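Local structure of alpha-L-rhamnosidase (Aspergillus terreus, 6GSZ) at residues 167-171 with 308-312; 422-428 with 450-456; 334-340 with 395-401. The protein probably hydrolyses terminal non-reducing alpha-L-rhamnose residues from alpha-L-rhamnosides, as a calcium-binding, N-glycosylated fungal glycosidase. The contacts are given in a common frame with arbitrary orientation. Numbering follows the deposited sequence.

Interaction 1 (167-171 with 308-312); sequences GDHVM and PVRRV. With PG4 (tetraethylene glycol), chain B.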
# COMPACT_ATOMS: atom_id res chain seq x y z
N GLY A 167 4.20 -21.62 4.22
CA GLY A 167 3.41 -20.49 3.79
C GLY A 167 3.73 -20.02 2.39
O GLY A 167 4.56 -20.60 1.69
N ASP A 168 3.12 -18.90 2.02
CA ASP A 168 3.26 -18.29 0.69
C ASP A 168 3.63 -16.80 0.79
O ASP A 168 3.41 -16.01 -0.15
CB ASP A 168 2.01 -18.48 -0.13
CG ASP A 168 0.76 -17.88 0.48
OD1 ASP A 168 0.87 -17.25 1.54
OD2 ASP A 168 -0.31 -18.05 -0.13
N HIS A 169 4.18 -16.39 1.93
CA HIS A 169 4.66 -15.04 2.09
C HIS A 169 6.06 -14.91 1.48
O HIS A 169 6.95 -15.77 1.74
CB HIS A 169 4.75 -14.60 3.55
CG HIS A 169 3.50 -14.73 4.36
ND1 HIS A 169 3.44 -14.16 5.61
CD2 HIS A 169 2.36 -15.44 4.18
CE1 HIS A 169 2.25 -14.45 6.14
NE2 HIS A 169 1.58 -15.25 5.30
N VAL A 170 6.32 -13.83 0.75
CA VAL A 170 7.64 -13.55 0.22
C VAL A 170 8.09 -12.20 0.77
O VAL A 170 7.30 -11.43 1.33
CB VAL A 170 7.69 -13.59 -1.31
CG1 VAL A 170 7.38 -14.98 -1.81
CG2 VAL A 170 6.78 -12.55 -1.93
N MET A 171 9.38 -11.90 0.63
CA MET A 171 9.98 -10.69 1.21
C MET A 171 9.55 -10.50 2.68
O MET A 171 9.26 -9.40 3.14
CB MET A 171 9.69 -9.45 0.37
CG MET A 171 10.16 -9.60 -1.08
SD MET A 171 11.90 -9.90 -1.29
CE MET A 171 12.54 -8.26 -1.01
N PRO A 308 0.35 -9.89 4.08
CA PRO A 308 1.74 -10.04 3.69
C PRO A 308 1.97 -9.70 2.23
O PRO A 308 1.04 -9.56 1.44
CB PRO A 308 1.99 -11.55 3.93
CG PRO A 308 0.67 -12.17 3.62
CD PRO A 308 -0.35 -11.17 4.11
N VAL A 309 3.25 -9.64 1.87
CA VAL A 309 3.66 -9.59 0.47
C VAL A 309 3.57 -11.02 -0.07
O VAL A 309 4.08 -11.96 0.56
CB VAL A 309 5.07 -8.98 0.31
CG1 VAL A 309 5.51 -8.98 -1.15
CG2 VAL A 309 5.08 -7.55 0.87
N ARG A 310 2.95 -11.17 -1.24
CA ARG A 310 2.80 -12.45 -1.90
C ARG A 310 3.11 -12.30 -3.38
O ARG A 310 3.14 -11.20 -3.95
CB ARG A 310 1.38 -12.99 -1.76
CG ARG A 310 1.00 -13.37 -0.34
CD ARG A 310 -0.14 -14.39 -0.31
NE ARG A 310 -0.55 -14.79 1.01
CZ ARG A 310 -1.48 -14.20 1.76
NH1 ARG A 310 -2.18 -13.18 1.28
NH2 ARG A 310 -1.69 -14.66 3.00
N ARG A 311 3.33 -13.48 -3.99
CA ARG A 311 3.28 -13.63 -5.41
C ARG A 311 1.81 -13.64 -5.80
O ARG A 311 1.12 -14.65 -5.66
CB ARG A 311 3.98 -14.93 -5.82
CG ARG A 311 5.43 -15.07 -5.37
CD ARG A 311 5.90 -16.53 -5.31
NE ARG A 311 6.09 -17.13 -6.63
CZ ARG A 311 5.25 -17.99 -7.23
NH1 ARG A 311 4.10 -18.33 -6.63
NH2 ARG A 311 5.59 -18.49 -8.41
N VAL A 312 1.32 -12.47 -6.21
CA VAL A 312 -0.12 -12.28 -6.36
C VAL A 312 -0.61 -12.81 -7.71
O VAL A 312 -1.74 -13.32 -7.79
CB VAL A 312 -0.49 -10.80 -6.14
CG1 VAL A 312 -1.93 -10.50 -6.38
CG2 VAL A 312 -0.16 -10.42 -4.71
O1 PG4 B . -0.58 -17.17 4.01
C1 PG4 B . 0.01 -18.34 4.63
C2 PG4 B . -0.89 -19.43 4.10
O2 PG4 B . 0.02 -20.11 3.26
C3 PG4 B . -0.57 -20.82 2.16
C4 PG4 B . 0.49 -21.77 1.61
O3 PG4 B . 0.82 -22.65 2.68
C5 PG4 B . 1.81 -23.63 2.27
C6 PG4 B . 2.07 -24.58 3.43
O4 PG4 B . 2.59 -23.88 4.58
C7 PG4 B . 1.90 -23.95 5.85
C8 PG4 B . 0.50 -23.30 5.75
O5 PG4 B . 0.61 -21.87 5.62
O HOH W 1 3.05 -16.03 -2.70
O HOH W 2 5.44 -10.92 3.43
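Residues 167-171 are loop and cross the start of strand 309-315 almost at a right angle: the end-to-end directions differ by 102°. The backbones come nearest at H169 and R310, with CA atoms 5.1 Å apart. One direct backbone hydrogen bond joins the two segments, from V170 N to V309 O (2.9 Å). Two waters extend it. Water 1 joins D168 O to R311 N, and water 2 joins V170 O to V309 N. The loop, which follows strand 164-165 in the N-terminal rhamnosidase domain region, thus crosses the outermost strand of a four-stranded antiparallel sheet. Within that sheet, strand 309-315 bonds to strand 417-424.

V170 CG2 packs on V309 CG1 (3.9 Å), and both side chains also touch V422. P308 CB lies over the H169 ring face, 3.5 Å from the ring centroid, in a CH-pi contact. D168 OD1 and R310 NE form a salt bridge (2.9 Å). R310 NH1 makes a second one, to D425. A tetraethylene glycol, probably from the crystallisation liquor, accepts hydrogen bonds at O1 from R310 NH2 (2.9 Å) and H169 NE2 (3.2 Å).

The contact therefore has two characters. Its valine side is buried and apolar. Its D168-R310 side is polar and open enough to take up a glycol. R310, held between D168 and D425, ties the loop to the chain beyond strand 417-424 by charge.

Interaction 2 (422-428 with 450-456); sequences VHSDMER and MRGNFFS. With ACT (acetate ion), chain C; EDO (1,2-ethanediol), chain D.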
# COMPACT_ATOMS: atom_id res chain seq x y z
N VAL A 422 4.45 -9.10 -7.55
CA VAL A 422 4.64 -9.24 -6.11
C VAL A 422 4.25 -7.91 -5.45
O VAL A 422 4.75 -6.87 -5.85
CB VAL A 422 6.11 -9.62 -5.83
CG1 VAL A 422 6.38 -9.70 -4.33
CG2 VAL A 422 6.54 -10.90 -6.51
N HIS A 423 3.40 -7.99 -4.41
CA HIS A 423 3.06 -6.82 -3.62
C HIS A 423 2.30 -7.26 -2.37
O HIS A 423 1.92 -8.45 -2.23
CB HIS A 423 2.24 -5.77 -4.40
CG HIS A 423 0.95 -6.23 -5.00
ND1 HIS A 423 -0.22 -6.32 -4.26
CD2 HIS A 423 0.65 -6.59 -6.27
CE1 HIS A 423 -1.22 -6.72 -5.08
NE2 HIS A 423 -0.73 -6.87 -6.34
N SER A 424 2.03 -6.27 -1.49
CA SER A 424 1.19 -6.53 -0.33
C SER A 424 -0.21 -6.97 -0.79
O SER A 424 -0.85 -6.26 -1.58
CB SER A 424 1.13 -5.29 0.56
OG SER A 424 2.40 -5.06 1.16
N ASP A 425 -0.67 -8.11 -0.27
CA ASP A 425 -1.82 -8.81 -0.87
C ASP A 425 -3.15 -8.34 -0.24
O ASP A 425 -3.81 -9.08 0.44
CB ASP A 425 -1.64 -10.32 -0.78
CG ASP A 425 -2.60 -11.15 -1.61
OD1 ASP A 425 -3.30 -10.58 -2.46
OD2 ASP A 425 -2.68 -12.35 -1.34
N MET A 426 -3.45 -7.07 -0.49
CA MET A 426 -4.66 -6.44 0.00
C MET A 426 -5.87 -6.93 -0.80
O MET A 426 -5.78 -7.27 -1.96
CB MET A 426 -4.51 -4.92 -0.14
CG MET A 426 -3.39 -4.32 0.74
SD MET A 426 -3.08 -2.60 0.32
CE MET A 426 -2.51 -2.75 -1.36
N GLU A 427 -7.05 -6.84 -0.17
CA GLU A 427 -8.29 -7.19 -0.86
C GLU A 427 -8.65 -6.07 -1.85
O GLU A 427 -8.73 -4.90 -1.45
CB GLU A 427 -9.41 -7.38 0.15
CG GLU A 427 -10.70 -7.84 -0.49
CD GLU A 427 -11.81 -8.16 0.50
OE1 GLU A 427 -11.78 -7.67 1.66
OE2 GLU A 427 -12.72 -8.94 0.10
N ARG A 428 -8.82 -6.43 -3.11
CA ARG A 428 -9.28 -5.49 -4.13
C ARG A 428 -10.73 -5.06 -3.85
O ARG A 428 -11.60 -5.91 -3.59
CB ARG A 428 -9.21 -6.13 -5.51
CG ARG A 428 -9.55 -5.20 -6.66
CD ARG A 428 -8.52 -4.12 -6.91
NE ARG A 428 -9.01 -3.20 -7.94
CZ ARG A 428 -9.01 -3.43 -9.25
NH1 ARG A 428 -9.55 -2.54 -10.09
NH2 ARG A 428 -8.41 -4.54 -9.69
N MET A 450 -0.23 1.55 -8.08
CA MET A 450 -0.54 1.21 -6.72
C MET A 450 0.05 -0.18 -6.37
O MET A 450 0.68 -0.35 -5.30
CB MET A 450 -2.04 1.29 -6.42
CG MET A 450 -2.37 0.80 -5.00
SD MET A 450 -3.98 1.28 -4.51
CE MET A 450 -3.88 0.71 -2.82
N ARG A 451 -0.24 -1.15 -7.23
CA ARG A 451 0.31 -2.49 -7.00
C ARG A 451 1.84 -2.47 -6.87
O ARG A 451 2.41 -3.16 -6.01
CB ARG A 451 -0.07 -3.42 -8.16
CG ARG A 451 -1.54 -3.78 -8.19
CD ARG A 451 -1.91 -4.44 -9.50
NE ARG A 451 -3.27 -4.91 -9.50
CZ ARG A 451 -3.90 -5.40 -10.58
NH1 ARG A 451 -3.36 -5.30 -11.79
NH2 ARG A 451 -5.11 -5.94 -10.42
N GLY A 452 2.52 -1.64 -7.66
CA GLY A 452 3.93 -1.68 -7.64
C GLY A 452 4.54 -1.09 -6.37
O GLY A 452 5.69 -1.42 -6.00
N ASN A 453 3.80 -0.18 -5.73
CA ASN A 453 4.29 0.65 -4.66
C ASN A 453 3.59 0.41 -3.31
O ASN A 453 3.90 1.13 -2.34
CB ASN A 453 4.20 2.10 -5.06
CG ASN A 453 5.22 2.46 -6.11
OD1 ASN A 453 6.43 2.47 -5.81
ND2 ASN A 453 4.78 2.75 -7.34
N PHE A 454 2.75 -0.61 -3.20
CA PHE A 454 2.25 -1.06 -1.90
C PHE A 454 2.96 -2.38 -1.61
O PHE A 454 2.46 -3.45 -1.90
CB PHE A 454 0.72 -1.13 -1.89
CG PHE A 454 0.04 0.18 -1.55
CD1 PHE A 454 0.19 1.31 -2.34
CD2 PHE A 454 -0.63 0.30 -0.35
CE1 PHE A 454 -0.43 2.51 -1.99
CE2 PHE A 454 -1.23 1.51 -0.00
CZ PHE A 454 -1.07 2.60 -0.79
N PHE A 455 4.23 -2.23 -1.22
CA PHE A 455 5.16 -3.38 -1.11
C PHE A 455 5.75 -3.35 0.30
O PHE A 455 6.86 -2.82 0.46
CB PHE A 455 6.26 -3.26 -2.16
CG PHE A 455 7.01 -4.52 -2.49
CD1 PHE A 455 8.00 -5.03 -1.64
CD2 PHE A 455 6.73 -5.24 -3.65
CE1 PHE A 455 8.68 -6.19 -1.95
CE2 PHE A 455 7.42 -6.40 -3.95
CZ PHE A 455 8.38 -6.88 -3.11
N SER A 456 4.97 -3.81 1.29
CA SER A 456 5.24 -3.78 2.78
C SER A 456 4.94 -2.36 3.33
O SER A 456 4.24 -2.24 4.32
CB SER A 456 6.64 -4.33 3.19
OG SER A 456 6.71 -4.43 4.57
C ACT C . -2.58 -8.42 -9.49
O ACT C . -2.17 -7.69 -8.54
OXT ACT C . -2.05 -8.51 -10.65
CH3 ACT C . -3.83 -9.24 -9.23
C1 EDO D . 1.69 -4.10 6.35
O1 EDO D . 2.94 -4.25 5.59
C2 EDO D . 0.69 -5.24 6.16
O2 EDO D . -0.30 -5.01 5.08
O HOH W 3 3.32 -5.32 -7.83
O HOH W 4 -7.07 -6.90 -8.40
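The end of strand 417-424 meets the C-terminal end of helix 437-453. F454 is the first residue to leave helical geometry, and its O accepts a hydrogen bond from S424 N (2.9 Å). S424, with chi1 in m, places OG where it accepts a bond from S456 N (2.9 Å). The chain leaving the helix is thus held at two points.

H423 takes the p rotamer. Its ring lies with one face over R451 CA. ND1 donates to S424 O (2.8 Å) within the same segment, and H423 NE2 donates to O of an acetate ion (2.8 Å), probably from the crystallisation liquor. Both ring nitrogens are therefore used. R451 is m at chi1 and then extended, so it runs past the H423 ring, with CG 3.7 Å from H423 NE2. Its NE bonds to Y485. R428 bends at chi2 (p) and brings NH2 within 3.7 Å of R451 NH2. Water 4 accepts from both of these like-charged ends, while R428 NH1 bonds to G430 O.

The apolar side chains fill the rest. M426 (m, t, m) sets CE 3.7 Å from F454 CB and 4.0 Å from M450 CE. Its SD is 5.0 Å from the F454 ring centroid, an oblique Met-aromatic contact. F455 is t and reaches V422, CE2 to CG1 at 3.5 Å. Its ring also stacks on Y395.

This is a buried junction between strand 417-424 of the four-stranded antiparallel sheet and helix 437-453, in the helical 6-hairpin glycosidase domain, which in this family is an (alpha/alpha)6-barrel.

Interaction 3 (334-340 with 395-401); sequences QNLVGWL and YHGFRYV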
# COMPACT_ATOMS: atom_id res chain seq x y z
N GLN A 334 3.73 -4.73 -19.75
CA GLN A 334 3.27 -4.04 -18.55
C GLN A 334 4.51 -3.75 -17.73
O GLN A 334 5.33 -4.65 -17.58
CB GLN A 334 2.29 -4.91 -17.77
CG GLN A 334 1.91 -4.33 -16.41
CD GLN A 334 1.13 -3.02 -16.49
OE1 GLN A 334 0.12 -2.93 -17.22
NE2 GLN A 334 1.59 -2.02 -15.71
N ASN A 335 4.60 -2.53 -17.19
CA ASN A 335 5.61 -2.17 -16.22
C ASN A 335 5.12 -2.69 -14.87
O ASN A 335 4.16 -2.14 -14.30
CB ASN A 335 5.83 -0.66 -16.22
CG ASN A 335 7.00 -0.21 -15.38
OD1 ASN A 335 7.92 -1.00 -15.12
ND2 ASN A 335 7.04 1.06 -15.02
N LEU A 336 5.73 -3.77 -14.40
CA LEU A 336 5.30 -4.50 -13.24
C LEU A 336 6.40 -4.54 -12.19
O LEU A 336 7.54 -4.13 -12.43
CB LEU A 336 4.80 -5.89 -13.62
CG LEU A 336 5.73 -6.77 -14.45
CD1 LEU A 336 6.67 -7.48 -13.54
CD2 LEU A 336 4.94 -7.78 -15.26
N VAL A 337 6.03 -5.04 -11.03
CA VAL A 337 6.92 -5.11 -9.87
C VAL A 337 6.91 -6.53 -9.33
O VAL A 337 5.86 -7.09 -9.07
CB VAL A 337 6.54 -4.09 -8.78
CG1 VAL A 337 7.44 -4.24 -7.57
CG2 VAL A 337 6.67 -2.69 -9.34
N GLY A 338 8.12 -7.12 -9.23
CA GLY A 338 8.33 -8.47 -8.78
C GLY A 338 9.63 -9.00 -9.38
O GLY A 338 10.65 -8.42 -9.19
N TRP A 339 9.53 -10.12 -10.10
CA TRP A 339 10.74 -10.79 -10.58
C TRP A 339 10.35 -11.82 -11.63
O TRP A 339 9.17 -12.00 -11.93
CB TRP A 339 11.51 -11.42 -9.43
CG TRP A 339 10.74 -12.33 -8.54
CD1 TRP A 339 10.24 -13.57 -8.80
CD2 TRP A 339 10.37 -12.03 -7.18
NE1 TRP A 339 9.61 -14.08 -7.71
CE2 TRP A 339 9.67 -13.16 -6.70
CE3 TRP A 339 10.56 -10.93 -6.34
CZ2 TRP A 339 9.25 -13.25 -5.39
CZ3 TRP A 339 10.13 -11.02 -5.04
CH2 TRP A 339 9.50 -12.17 -4.58
N LEU A 340 11.35 -12.51 -12.17
CA LEU A 340 11.10 -13.59 -13.14
C LEU A 340 11.06 -14.97 -12.48
O LEU A 340 11.65 -15.18 -11.44
CB LEU A 340 12.24 -13.62 -14.17
CG LEU A 340 12.39 -12.36 -15.01
CD1 LEU A 340 13.59 -12.51 -15.93
CD2 LEU A 340 11.10 -12.06 -15.78
N TYR A 395 13.79 -7.52 -5.51
CA TYR A 395 12.65 -7.32 -6.40
C TYR A 395 13.02 -6.22 -7.38
O TYR A 395 13.93 -5.43 -7.10
CB TYR A 395 11.35 -7.01 -5.63
CG TYR A 395 11.20 -5.65 -4.99
CD1 TYR A 395 11.71 -5.29 -3.75
CD2 TYR A 395 10.40 -4.71 -5.61
CE1 TYR A 395 11.39 -4.08 -3.15
CE2 TYR A 395 10.11 -3.49 -5.05
CZ TYR A 395 10.58 -3.17 -3.80
OH TYR A 395 10.23 -2.00 -3.17
N HIS A 396 12.29 -6.16 -8.50
CA HIS A 396 12.58 -5.20 -9.55
C HIS A 396 11.28 -4.57 -10.06
O HIS A 396 10.24 -5.19 -10.01
CB HIS A 396 13.30 -5.88 -10.71
CG HIS A 396 14.34 -6.89 -10.34
ND1 HIS A 396 15.46 -6.60 -9.59
CD2 HIS A 396 14.35 -8.20 -10.61
CE1 HIS A 396 16.18 -7.72 -9.50
NE2 HIS A 396 15.54 -8.72 -10.12
N GLY A 397 11.43 -3.39 -10.64
CA GLY A 397 10.34 -2.71 -11.32
C GLY A 397 10.70 -2.63 -12.80
O GLY A 397 11.71 -2.06 -13.13
N PHE A 398 9.91 -3.27 -13.68
CA PHE A 398 10.34 -3.45 -15.06
C PHE A 398 9.20 -3.84 -15.99
O PHE A 398 8.23 -4.47 -15.57
CB PHE A 398 11.41 -4.54 -15.11
CG PHE A 398 10.94 -5.94 -14.78
CD1 PHE A 398 10.77 -6.33 -13.46
CD2 PHE A 398 10.67 -6.88 -15.75
CE1 PHE A 398 10.31 -7.58 -13.13
CE2 PHE A 398 10.24 -8.16 -15.42
CZ PHE A 398 10.07 -8.52 -14.11
N ARG A 399 9.40 -3.52 -17.29
CA ARG A 399 8.63 -4.09 -18.39
C ARG A 399 9.53 -4.95 -19.31
O ARG A 399 9.05 -5.91 -19.91
CB ARG A 399 7.96 -2.96 -19.19
CG ARG A 399 7.30 -3.43 -20.48
CD ARG A 399 6.42 -2.38 -21.12
NE ARG A 399 6.01 -2.89 -22.42
CZ ARG A 399 5.08 -2.33 -23.20
NH1 ARG A 399 4.47 -1.23 -22.77
NH2 ARG A 399 4.77 -2.90 -24.36
N TYR A 400 10.81 -4.56 -19.41
CA TYR A 400 11.77 -5.17 -20.32
C TYR A 400 12.88 -5.87 -19.53
O TYR A 400 13.30 -5.41 -18.48
CB TYR A 400 12.36 -4.10 -21.24
CG TYR A 400 11.32 -3.34 -22.04
CD1 TYR A 400 10.82 -3.88 -23.21
CD2 TYR A 400 10.82 -2.11 -21.61
CE1 TYR A 400 9.85 -3.20 -23.94
CE2 TYR A 400 9.85 -1.44 -22.32
CZ TYR A 400 9.36 -2.00 -23.49
OH TYR A 400 8.43 -1.35 -24.26
N VAL A 401 13.42 -6.92 -20.15
CA VAL A 401 14.57 -7.63 -19.58
C VAL A 401 15.52 -7.96 -20.72
O VAL A 401 15.15 -8.68 -21.64
CB VAL A 401 14.15 -8.90 -18.84
CG1 VAL A 401 15.37 -9.47 -18.13
CG2 VAL A 401 13.02 -8.63 -17.88
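Strands 335-337 and 396-398 form a short antiparallel two-stranded sheet, with axes 4.6 Å apart at closest approach. L336 N to F398 O and F398 N to L336 O are both 2.8 Å; G338 N to H396 O is 3.0 Å and H396 N to G338 O 2.9 Å. V337 faces G397 between these hydrogen-bonded pairs, and their CA atoms are only 4.4 Å apart. G397 leaves a hollow there, bordered by V337 CG2, 4.2 Å from G397 CA. V337 CG1 meets the edge of the Y395 ring (3.6 Å to CD2).

F398 is the main bump. Its ring lies on the other face of the sheet, in the bend where the 334-340 chain turns a corner at G338. L336 CD1 covers one ring face, 4.0 Å from the centroid, in a CH-pi contact. The ring edge points at W339 N and G338 O, with CE1 4.0 Å from each. L340 CD2 closes in on F398 CE2 (4.0 Å). Beyond it, L340 CD1 reaches V401 CG1 (4.2 Å). F332 also touches F398. At the R399 turn, R399 and Y400 both face T357 in a classic beta bulge.

The polar ends have partners outside the two segments: R399 a salt bridge to D331, N335 ND2 a hydrogen bond to E358, H396 NE2 one to D377. In this concanavalin-like domain the pair is thus held by backbone bonds and an apolar cluster around F398, while the polar groups tie it to neighbouring strands and loops.

In the fold
The three contacts meet around one antiparallel sheet. Its strands 309-315, 417-424 and 339-344 lie side by side in that order, and serve interactions 1, 2 and 3 in turn. The centres of interactions 1 and 2 are about 10 Å apart. Those of interactions 2 and 3 are about 14 Å apart, and those of interactions 1 and 3 about 16 Å. Along the chain the order is 1, 3, 2, each closing before the next opens. V422 is a shared point: it packs on V309 and W339, and its N probably bonds V337 O. W339 also touches V170, and Y395 touches both M171 and F455. The sheet therefore connects the N-terminal rhamnosidase domain, the concanavalin-like domain and the helical glycosidase domain.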